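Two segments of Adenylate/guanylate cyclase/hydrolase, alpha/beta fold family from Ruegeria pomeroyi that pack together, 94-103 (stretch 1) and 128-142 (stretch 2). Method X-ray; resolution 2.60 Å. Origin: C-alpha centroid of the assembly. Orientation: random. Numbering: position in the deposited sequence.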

# COMPACT_ATOMS: atom_id res chain seq x y z
N ILE A 94 -13.53 1.86 7.81
CA ILE A 94 -12.84 0.71 7.25
C ILE A 94 -12.95 0.86 5.75
O ILE A 94 -14.02 1.11 5.24
CB ILE A 94 -13.52 -0.62 7.67
CG1 ILE A 94 -13.40 -0.82 9.18
CG2 ILE A 94 -12.94 -1.80 6.91
CD1 ILE A 94 -13.62 -2.25 9.65
N GLN A 95 -11.85 0.75 5.04
CA GLN A 95 -11.95 0.72 3.59
C GLN A 95 -11.08 -0.34 3.00
O GLN A 95 -9.94 -0.54 3.43
CB GLN A 95 -11.53 2.04 2.98
CG GLN A 95 -12.37 3.21 3.36
CD GLN A 95 -11.75 4.51 2.84
OE1 GLN A 95 -10.67 4.92 3.28
NE2 GLN A 95 -12.42 5.15 1.90
N TYR A 96 -11.60 -1.01 1.98
CA TYR A 96 -10.79 -1.96 1.25
C TYR A 96 -10.06 -1.31 0.05
O TYR A 96 -10.45 -0.23 -0.41
CB TYR A 96 -11.65 -3.13 0.85
CG TYR A 96 -12.16 -3.92 2.03
CD1 TYR A 96 -11.31 -4.75 2.76
CD2 TYR A 96 -13.48 -3.83 2.43
CE1 TYR A 96 -11.78 -5.47 3.84
CE2 TYR A 96 -13.95 -4.52 3.49
CZ TYR A 96 -13.12 -5.35 4.20
OH TYR A 96 -13.62 -6.05 5.29
N ARG A 97 -8.98 -1.93 -0.42
CA ARG A 97 -8.36 -1.59 -1.72
C ARG A 97 -8.60 -2.78 -2.63
O ARG A 97 -8.62 -3.92 -2.16
CB ARG A 97 -6.85 -1.35 -1.57
CG ARG A 97 -6.46 -0.03 -0.91
CD ARG A 97 -5.01 0.19 -1.08
NE ARG A 97 -4.32 -0.99 -0.62
CZ ARG A 97 -3.79 -1.10 0.59
NH1 ARG A 97 -3.85 -0.06 1.41
NH2 ARG A 97 -3.21 -2.23 0.98
N ILE A 98 -8.81 -2.56 -3.92
CA ILE A 98 -9.03 -3.70 -4.81
C ILE A 98 -8.35 -3.53 -6.13
O ILE A 98 -8.39 -2.47 -6.71
CB ILE A 98 -10.51 -3.96 -5.06
CG1 ILE A 98 -11.21 -4.31 -3.75
CG2 ILE A 98 -10.68 -5.08 -6.08
CD1 ILE A 98 -12.71 -4.26 -3.80
N GLY A 99 -7.68 -4.59 -6.56
CA GLY A 99 -7.07 -4.67 -7.88
C GLY A 99 -7.64 -5.84 -8.67
O GLY A 99 -8.03 -6.87 -8.14
N ILE A 100 -7.71 -5.68 -9.97
CA ILE A 100 -8.26 -6.71 -10.83
C ILE A 100 -7.41 -6.75 -12.07
O ILE A 100 -7.07 -5.72 -12.59
CB ILE A 100 -9.69 -6.37 -11.23
CG1 ILE A 100 -10.56 -6.28 -9.99
CG2 ILE A 100 -10.22 -7.44 -12.17
CD1 ILE A 100 -11.96 -5.95 -10.28
N ASN A 101 -7.05 -7.94 -12.55
CA ASN A 101 -6.25 -8.04 -13.76
C ASN A 101 -6.69 -9.26 -14.57
O ASN A 101 -7.55 -10.00 -14.13
CB ASN A 101 -4.77 -8.12 -13.41
CG ASN A 101 -3.89 -8.22 -14.64
OD1 ASN A 101 -4.17 -7.60 -15.66
ND2 ASN A 101 -2.82 -9.00 -14.55
N ILE A 102 -6.12 -9.45 -15.75
CA ILE A 102 -6.39 -10.64 -16.54
C ILE A 102 -5.12 -11.24 -17.16
O ILE A 102 -4.13 -10.54 -17.40
CB ILE A 102 -7.46 -10.34 -17.58
CG1 ILE A 102 -8.83 -10.46 -16.94
CG2 ILE A 102 -7.38 -11.30 -18.74
CD1 ILE A 102 -9.88 -9.73 -17.72
N GLY A 103 -5.11 -12.55 -17.36
CA GLY A 103 -3.96 -13.18 -17.98
C GLY A 103 -4.14 -14.67 -18.15
O GLY A 103 -5.10 -15.24 -17.64
N GLU A 128 -6.26 3.36 -4.55
CA GLU A 128 -6.56 4.14 -3.39
C GLU A 128 -7.65 3.52 -2.55
O GLU A 128 -8.44 2.72 -3.02
CB GLU A 128 -6.67 5.64 -3.63
CG GLU A 128 -7.85 6.19 -4.32
CD GLU A 128 -7.60 7.65 -4.68
OE1 GLU A 128 -6.41 8.03 -4.80
OE2 GLU A 128 -8.57 8.43 -4.84
N PRO A 129 -7.65 3.84 -1.26
CA PRO A 129 -8.57 3.16 -0.35
C PRO A 129 -9.99 3.43 -0.77
O PRO A 129 -10.32 4.57 -1.09
CB PRO A 129 -8.27 3.82 0.98
CG PRO A 129 -6.83 4.29 0.86
CD PRO A 129 -6.74 4.76 -0.55
N GLY A 130 -10.79 2.37 -0.79
CA GLY A 130 -12.17 2.44 -1.18
C GLY A 130 -12.42 2.40 -2.67
O GLY A 130 -13.55 2.43 -3.09
N ALA A 131 -11.35 2.32 -3.46
CA ALA A 131 -11.42 2.40 -4.89
C ALA A 131 -11.14 1.05 -5.49
O ALA A 131 -11.00 0.09 -4.78
CB ALA A 131 -10.40 3.43 -5.40
N ILE A 132 -11.06 0.99 -6.81
CA ILE A 132 -10.75 -0.23 -7.53
C ILE A 132 -9.78 0.12 -8.65
O ILE A 132 -10.06 1.01 -9.44
CB ILE A 132 -11.98 -0.76 -8.23
CG1 ILE A 132 -13.15 -0.94 -7.28
CG2 ILE A 132 -11.66 -2.07 -8.89
CD1 ILE A 132 -14.37 -1.50 -7.96
N CYS A 133 -8.64 -0.56 -8.73
CA CYS A 133 -7.70 -0.37 -9.84
C CYS A 133 -7.71 -1.58 -10.75
O CYS A 133 -7.63 -2.70 -10.27
CB CYS A 133 -6.29 -0.12 -9.33
SG CYS A 133 -6.01 1.56 -8.82
N VAL A 134 -7.84 -1.36 -12.04
CA VAL A 134 -7.87 -2.48 -12.99
C VAL A 134 -6.81 -2.27 -14.05
O VAL A 134 -6.47 -1.14 -14.40
CB VAL A 134 -9.22 -2.59 -13.67
CG1 VAL A 134 -10.31 -2.28 -12.64
CG2 VAL A 134 -9.32 -1.62 -14.86
N SER A 135 -6.24 -3.35 -14.55
CA SER A 135 -5.24 -3.17 -15.57
C SER A 135 -5.97 -2.70 -16.82
O SER A 135 -7.20 -2.75 -16.90
CB SER A 135 -4.53 -4.48 -15.86
OG SER A 135 -5.43 -5.38 -16.49
N ASP A 136 -5.18 -2.24 -17.79
CA ASP A 136 -5.66 -1.77 -19.08
C ASP A 136 -6.37 -2.87 -19.84
O ASP A 136 -7.37 -2.61 -20.50
CB ASP A 136 -4.49 -1.23 -19.91
CG ASP A 136 -4.95 -0.56 -21.17
OD1 ASP A 136 -5.83 0.30 -21.07
OD2 ASP A 136 -4.45 -0.88 -22.27
N ILE A 137 -5.85 -4.09 -19.78
CA ILE A 137 -6.55 -5.21 -20.41
C ILE A 137 -7.97 -5.27 -19.85
O ILE A 137 -8.93 -5.45 -20.61
CB ILE A 137 -5.90 -6.55 -20.11
CG1 ILE A 137 -4.50 -6.63 -20.63
CG2 ILE A 137 -6.63 -7.64 -20.78
CD1 ILE A 137 -3.81 -7.82 -19.97
N VAL A 138 -8.12 -5.17 -18.52
CA VAL A 138 -9.45 -5.33 -17.92
C VAL A 138 -10.33 -4.22 -18.41
O VAL A 138 -11.50 -4.41 -18.75
CB VAL A 138 -9.45 -5.33 -16.38
CG1 VAL A 138 -10.83 -5.03 -15.85
CG2 VAL A 138 -9.00 -6.68 -15.84
N HIS A 139 -9.73 -3.04 -18.50
CA HIS A 139 -10.49 -1.86 -18.91
C HIS A 139 -11.02 -1.93 -20.33
O HIS A 139 -12.14 -1.48 -20.57
CB HIS A 139 -9.68 -0.59 -18.74
CG HIS A 139 -10.49 0.64 -19.00
ND1 HIS A 139 -10.37 1.37 -20.17
CD2 HIS A 139 -11.45 1.24 -18.27
CE1 HIS A 139 -11.21 2.38 -20.12
NE2 HIS A 139 -11.88 2.33 -18.98
N GLN A 140 -10.24 -2.47 -21.26
CA GLN A 140 -10.66 -2.48 -22.66
C GLN A 140 -11.85 -3.41 -22.82
O GLN A 140 -12.67 -3.23 -23.72
CB GLN A 140 -9.52 -2.90 -23.60
CG GLN A 140 -8.28 -2.06 -23.49
CD GLN A 140 -7.29 -2.32 -24.62
OE1 GLN A 140 -6.12 -2.58 -24.36
NE2 GLN A 140 -7.76 -2.25 -25.88
N ILE A 141 -11.97 -4.37 -21.91
CA ILE A 141 -13.03 -5.38 -21.98
C ILE A 141 -14.27 -4.96 -21.23
O ILE A 141 -15.37 -5.40 -21.57
CB ILE A 141 -12.58 -6.74 -21.36
CG1 ILE A 141 -11.51 -7.42 -22.20
CG2 ILE A 141 -13.76 -7.67 -21.18
CD1 ILE A 141 -11.09 -8.70 -21.63
N THR A 142 -14.10 -4.12 -20.20
CA THR A 142 -15.22 -3.83 -19.30
C THR A 142 -15.84 -2.44 -19.43
O THR A 142 -16.99 -2.24 -19.06
CB THR A 142 -14.83 -4.09 -17.83
OG1 THR A 142 -13.62 -3.40 -17.56
CG2 THR A 142 -14.58 -5.56 -17.61

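The most unusual feature of this contact is a single serine, Ser135, that closes a β-strand pairing, caps a helix and ties both to the neighbouring strand. Its backbone N donates to Ile100 O at 3.2 Å, the last rung of the ladder between the strands. Its side chain, in the p rotamer, then works in two directions: OG donates to Asn101 OD1 at 2.7 Å, and the same OG accepts a weak bond from Val138 N at 3.4 Å, the capping bond of the helix that begins at Asp136. Asn101 OD1 is shared in turn, since it also takes a weak bond from Ile102 N at 2.7 Å. A short polar relay therefore runs from the backbone of one strand, through two side chains, to Val138 N in the first helical turn. Asn101 reaches it by the end of its side chain, its CA-to-CB bond pointing sideways.

The general principle illustrated here is that parallel strands pair by staggered bonds, in which one residue uses its N and O to grip two residues of its partner. The strands 96-103 and 132-135 run in the same direction, 15° apart, with their axes approaching to 4.7 Å. Ile100 is the residue that grips: its N donates to Cys133 O at 3.0 Å and its O accepts from Ser135 N, so that Val134 lies between the two bonds. One step earlier, Cys133 N donates to Ile98 O at 2.8 Å with a nearly straight angle of 168°. The carbonyls also receive CA-H...O contacts, the shortest from Gly99 CA to Cys133 O at 3.1 Å.

Side chains follow the alternation of the strands. Ile98, Ile100, Ile132 and Val134 share one face of the sheet, where Ile100 CD1 lies 4.1 Å from Ile132 CG2 and Ile98 CG2 lies 4.2 Å from Ile132 CG2. Cys133 projects from the other face, paired with Gly99, which has no side chain to offer.

Before the second strand, a type II turn from Glu128 to Ala131, closed by Ala131 N bonding to Glu128 O at 3.0 Å, meets the first stretch at Tyr96. Gly130 N donates to Tyr96 O at only 2.6 Å. The phi of 83° at Gly130 favours glycine by itself, and the packing agrees: an ideal CB here would sit 2.9 Å from Gln95 NE2, a clash. The Gln95 side chain lies over the turn, with OE1 3.5 Å from Pro129 CB.

Beyond Ser135 the chain turns into a helix almost perpendicular to the first strand, at 88°, with an axial approach of 7.0 Å. Backbone pairing gives way to apolar packing. Val138 CG2 sits 3.9 Å from Ile100 CG2 and 3.7 Å from Ile102 CD1, bridging these two alternate residues of the strand. Ile102 CD1 also approaches Ile141 CD1 at 4.2 Å, while Ile102 CG2 lies 4.3 Å from Ile137 CG2, so one isoleucine meets three helical side chains.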